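PDB 5JIG: ubiquitin and WLM domain-containing metalloprotease SPCC1442.07c from Schizosaccharomyces pombe, which probably cleaves proteins bound or crosslinked to DNA as a zinc-dependent endopeptidase, helping to repair DNA-protein crosslinks. Local coordinates for residues L63-N68 / H72-L77. Residues are numbered along the deposited sequence; the frame is centred on the assembly and turned at random.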
ATOM      1  N   LEU A  63      -0.753 -11.411  -0.866  1.00 10.04           N
ATOM      2  CA  LEU A  63      -1.299 -10.268  -1.547  1.00 10.50           C
ATOM      3  C   LEU A  63      -0.478  -9.000  -1.446  1.00  7.15           C
ATOM      4  O   LEU A  63      -0.772  -8.026  -2.140  1.00  7.48           O
ATOM      5  CB  LEU A  63      -2.726 -10.008  -1.194  1.00 14.71           C
ATOM      6  CG  LEU A  63      -3.627 -11.200  -1.590  1.00 16.26           C
ATOM      7  CD1 LEU A  63      -4.983 -10.944  -1.085  1.00 21.24           C
ATOM      8  CD2 LEU A  63      -3.704 -11.477  -3.075  1.00 19.49           C
ATOM      9  N   GLY A  64       0.541  -9.017  -0.610  1.00  6.61           N
ATOM     10  CA  GLY A  64       1.435  -7.893  -0.482  1.00  6.60           C
ATOM     11  C   GLY A  64       2.746  -8.357   0.117  1.00  6.01           C
ATOM     12  O   GLY A  64       2.841  -9.474   0.609  1.00  7.32           O
ATOM     13  N   LEU A  65       3.737  -7.478   0.036  1.00  5.65           N
ATOM     14  CA  LEU A  65       5.077  -7.711   0.562  1.00  5.97           C
ATOM     15  C   LEU A  65       5.630  -6.404   1.106  1.00  5.02           C
ATOM     16  O   LEU A  65       5.386  -5.355   0.557  1.00  5.75           O
ATOM     17  CB  LEU A  65       6.041  -8.155  -0.574  1.00  7.54           C
ATOM     18  CG  LEU A  65       5.711  -9.428  -1.228  1.00  9.08           C
ATOM     19  CD1 LEU A  65       6.476  -9.593  -2.576  1.00  9.91           C
ATOM     20  CD2 LEU A  65       5.997 -10.584  -0.305  1.00 11.17           C
ATOM     21  N   ASN A  66       6.443  -6.513   2.166  1.00  5.56           N
ATOM     22  CA  ASN A  66       7.229  -5.400   2.638  1.00  5.44           C
ATOM     23  C   ASN A  66       8.674  -5.872   2.754  1.00  5.17           C
ATOM     24  O   ASN A  66       8.982  -6.721   3.588  1.00  6.62           O
ATOM     25  CB  ASN A  66       6.744  -4.908   3.983  1.00  5.94           C
ATOM     26  CG  ASN A  66       7.554  -3.728   4.484  1.00  5.89           C
ATOM     27  OD1 ASN A  66       8.772  -3.718   4.284  1.00  8.00           O
ATOM     28  ND2 ASN A  66       6.920  -2.730   5.073  1.00  6.22           N
ATOM     29  N   HIS A  67       9.520  -5.374   1.871  1.00  5.08           N
ATOM     30  CA  HIS A  67      10.936  -5.723   1.874  1.00  5.51           C
ATOM     31  C   HIS A  67      11.737  -4.702   2.691  1.00  4.96           C
ATOM     32  O   HIS A  67      11.703  -3.506   2.423  1.00  5.82           O
ATOM     33  CB  HIS A  67      11.495  -5.801   0.474  1.00  6.26           C
ATOM     34  CG  HIS A  67      10.727  -6.672  -0.439  1.00  6.29           C
ATOM     35  ND1 HIS A  67      10.528  -8.014  -0.193  1.00  7.57           N
ATOM     36  CD2 HIS A  67      10.147  -6.391  -1.607  1.00  7.20           C
ATOM     37  CE1 HIS A  67       9.840  -8.499  -1.213  1.00  7.45           C
ATOM     38  NE2 HIS A  67       9.597  -7.541  -2.084  1.00  7.83           N
ATOM     39  N   ASN A  68      12.500  -5.225   3.647  1.00  5.37           N
ATOM     40  CA  ASN A  68      13.449  -4.434   4.426  1.00  6.11           C
ATOM     41  C   ASN A  68      12.828  -3.214   5.077  1.00  6.90           C
ATOM     42  O   ASN A  68      13.334  -2.093   4.994  1.00  8.32           O
ATOM     43  CB  ASN A  68      14.665  -4.064   3.561  1.00  7.10           C
ATOM     44  CG  ASN A  68      15.334  -5.253   2.900  1.00  6.89           C
ATOM     45  OD1 ASN A  68      15.658  -6.286   3.622  1.00  8.99           O
ATOM     46  ND2 ASN A  68      15.552  -5.224   1.637  1.00  7.15           N
ATOM     47  N   HIS A  72      10.787  -1.222   0.066  1.00  5.47           N
ATOM     48  CA  HIS A  72       9.986  -1.563  -1.109  1.00  5.20           C
ATOM     49  C   HIS A  72       8.749  -2.320  -0.635  1.00  4.78           C
ATOM     50  O   HIS A  72       8.882  -3.320   0.048  1.00  5.94           O
ATOM     51  CB  HIS A  72      10.843  -2.429  -2.055  1.00  5.70           C
ATOM     52  CG  HIS A  72      10.160  -2.880  -3.298  1.00  5.92           C
ATOM     53  ND1 HIS A  72      10.698  -3.832  -4.137  1.00  7.24           N
ATOM     54  CD2 HIS A  72       9.011  -2.499  -3.934  1.00  6.48           C
ATOM     55  CE1 HIS A  72       9.899  -3.972  -5.194  1.00  7.23           C
ATOM     56  NE2 HIS A  72       8.872  -3.166  -5.105  1.00  7.88           N
ATOM     57  N   ILE A  73       7.572  -1.804  -1.012  1.00  4.56           N
ATOM     58  CA  ILE A  73       6.320  -2.512  -0.766  1.00  4.44           C
ATOM     59  C   ILE A  73       5.755  -2.950  -2.121  1.00  4.60           C
ATOM     60  O   ILE A  73       5.801  -2.178  -3.093  1.00  4.88           O
ATOM     61  CB  ILE A  73       5.341  -1.633   0.039  1.00  4.86           C
ATOM     62  CG1 ILE A  73       5.863  -1.502   1.460  1.00  5.20           C
ATOM     63  CG2 ILE A  73       3.926  -2.189  -0.005  1.00  5.46           C
ATOM     64  CD1 ILE A  73       5.096  -0.516   2.338  1.00  6.11           C
ATOM     65  N   GLU A  74       5.248  -4.176  -2.160  1.00  4.67           N
ATOM     66  CA  GLU A  74       4.595  -4.710  -3.346  1.00  4.96           C
ATOM     67  C   GLU A  74       3.143  -5.054  -3.002  1.00  5.34           C
ATOM     68  O   GLU A  74       2.833  -5.467  -1.875  1.00  6.32           O
ATOM     69  CB  GLU A  74       5.241  -5.931  -3.927  1.00  6.67           C
ATOM     70  CG  GLU A  74       6.737  -5.865  -4.042  1.00  7.37           C
ATOM     71  CD  GLU A  74       7.324  -6.950  -4.889  1.00  8.03           C
ATOM     72  OE1 GLU A  74       6.655  -7.397  -5.847  1.00  9.66           O
ATOM     73  OE2 GLU A  74       8.480  -7.345  -4.586  1.00  9.90           O
ATOM     74  N   LEU A  75       2.254  -4.878  -3.984  1.00  5.14           N
ATOM     75  CA  LEU A  75       0.825  -5.171  -3.808  1.00  5.68           C
ATOM     76  C   LEU A  75       0.334  -5.941  -5.019  1.00  6.18           C
ATOM     77  O   LEU A  75       0.539  -5.531  -6.162  1.00  6.92           O
ATOM     78  CB  LEU A  75       0.002  -3.879  -3.750  1.00  5.83           C
ATOM     79  CG  LEU A  75       0.331  -2.940  -2.598  1.00  5.94           C
ATOM     80  CD1 LEU A  75      -0.401  -1.648  -2.829  1.00  6.28           C
ATOM     81  CD2 LEU A  75      -0.008  -3.538  -1.233  1.00  7.54           C
ATOM     82  N   ARG A  76      -0.394  -7.049  -4.780  1.00  6.42           N
ATOM     83  CA  ARG A  76      -1.040  -7.749  -5.869  1.00  6.86           C
ATOM     84  C   ARG A  76      -2.283  -6.945  -6.258  1.00  7.34           C
ATOM     85  O   ARG A  76      -3.173  -6.733  -5.418  1.00  9.92           O
ATOM     86  CB  ARG A  76      -1.380  -9.185  -5.496  1.00  9.36           C
ATOM     87  CG  ARG A  76      -1.936  -9.969  -6.657  1.00 12.97           C
ATOM     88  CD  ARG A  76      -2.718 -11.173  -6.271  1.00 19.49           C
ATOM     89  NE  ARG A  76      -1.898 -12.081  -5.510  1.00 22.69           N
ATOM     90  CZ  ARG A  76      -1.517 -13.288  -5.854  1.00 26.31           C
ATOM     91  NH1 ARG A  76      -0.673 -13.890  -5.051  1.00 29.15           N
ATOM     92  NH2 ARG A  76      -2.059 -13.908  -6.926  1.00 31.91           N
ATOM     93  N   LEU A  77      -2.298  -6.397  -7.465  1.00  6.42           N
ATOM     94  CA  LEU A  77      -3.420  -5.588  -7.934  1.00  6.53           C
ATOM     95  C   LEU A  77      -4.413  -6.427  -8.719  1.00  7.23           C
ATOM     96  O   LEU A  77      -5.591  -6.032  -8.813  1.00  8.55           O
ATOM     97  CB  LEU A  77      -2.909  -4.469  -8.809  1.00  6.67           C
ATOM     98  CG  LEU A  77      -1.929  -3.514  -8.142  1.00  6.70           C
ATOM     99  CD1 LEU A  77      -1.499  -2.463  -9.186  1.00  7.34           C
ATOM    100  CD2 LEU A  77      -2.515  -2.841  -6.899  1.00  7.61           C
TER
HETATM  101  O   HOH W   1      -3.138  -6.578  -2.660  1.00 11.63           O
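The imidazole of H67 crosses obliquely to the side chain of E74 and donates a hydrogen bond from NE2 to E74 OE2, 2.7 Å long and bent only slightly (162°). OE2 lies almost in the ring plane, but the histidine reaches it from the anti side, somewhat off the plane of a carboxylate turned 61° against the ring. The carboxylate also rests on L65, whose side chain runs beside that of E74, with L65 CD1 3.6 Å from E74 CD. On the same face, CG anti to the backbone N (chi1 179°) sets the H72 side chain beside that of H67, pointing the same way but with the rings steeply inclined, H72 ND1 3.6 Å from H67 CD2; H72 NE2 is hydrogen-bonded to S48 OG on the next strand. An alanine in place of E74 would probably leave H67 NE2 without this acceptor and its ring freer to turn, and take away the carboxylate lying against L65 CD1. Backbone bonds such as L65 N to E74 O (2.9 Å) join the two strands into an antiparallel beta hairpin at the edge of the sheet of this WLM protease domain. The opposite face of the hairpin, carrying N66 and I73, lies against the HExxH helix 88-100: N66 crosses I73, N66 ND2 4.0 Å from I73 CG1, and N66 ND2 is hydrogen-bonded to E98 O and N102 OD1, while G64 lies next to the predicted active-site residue E98. At the far end R76 N donates a hydrogen bond to L63 O (2.8 Å), and a water donates to both L63 O and R76 O.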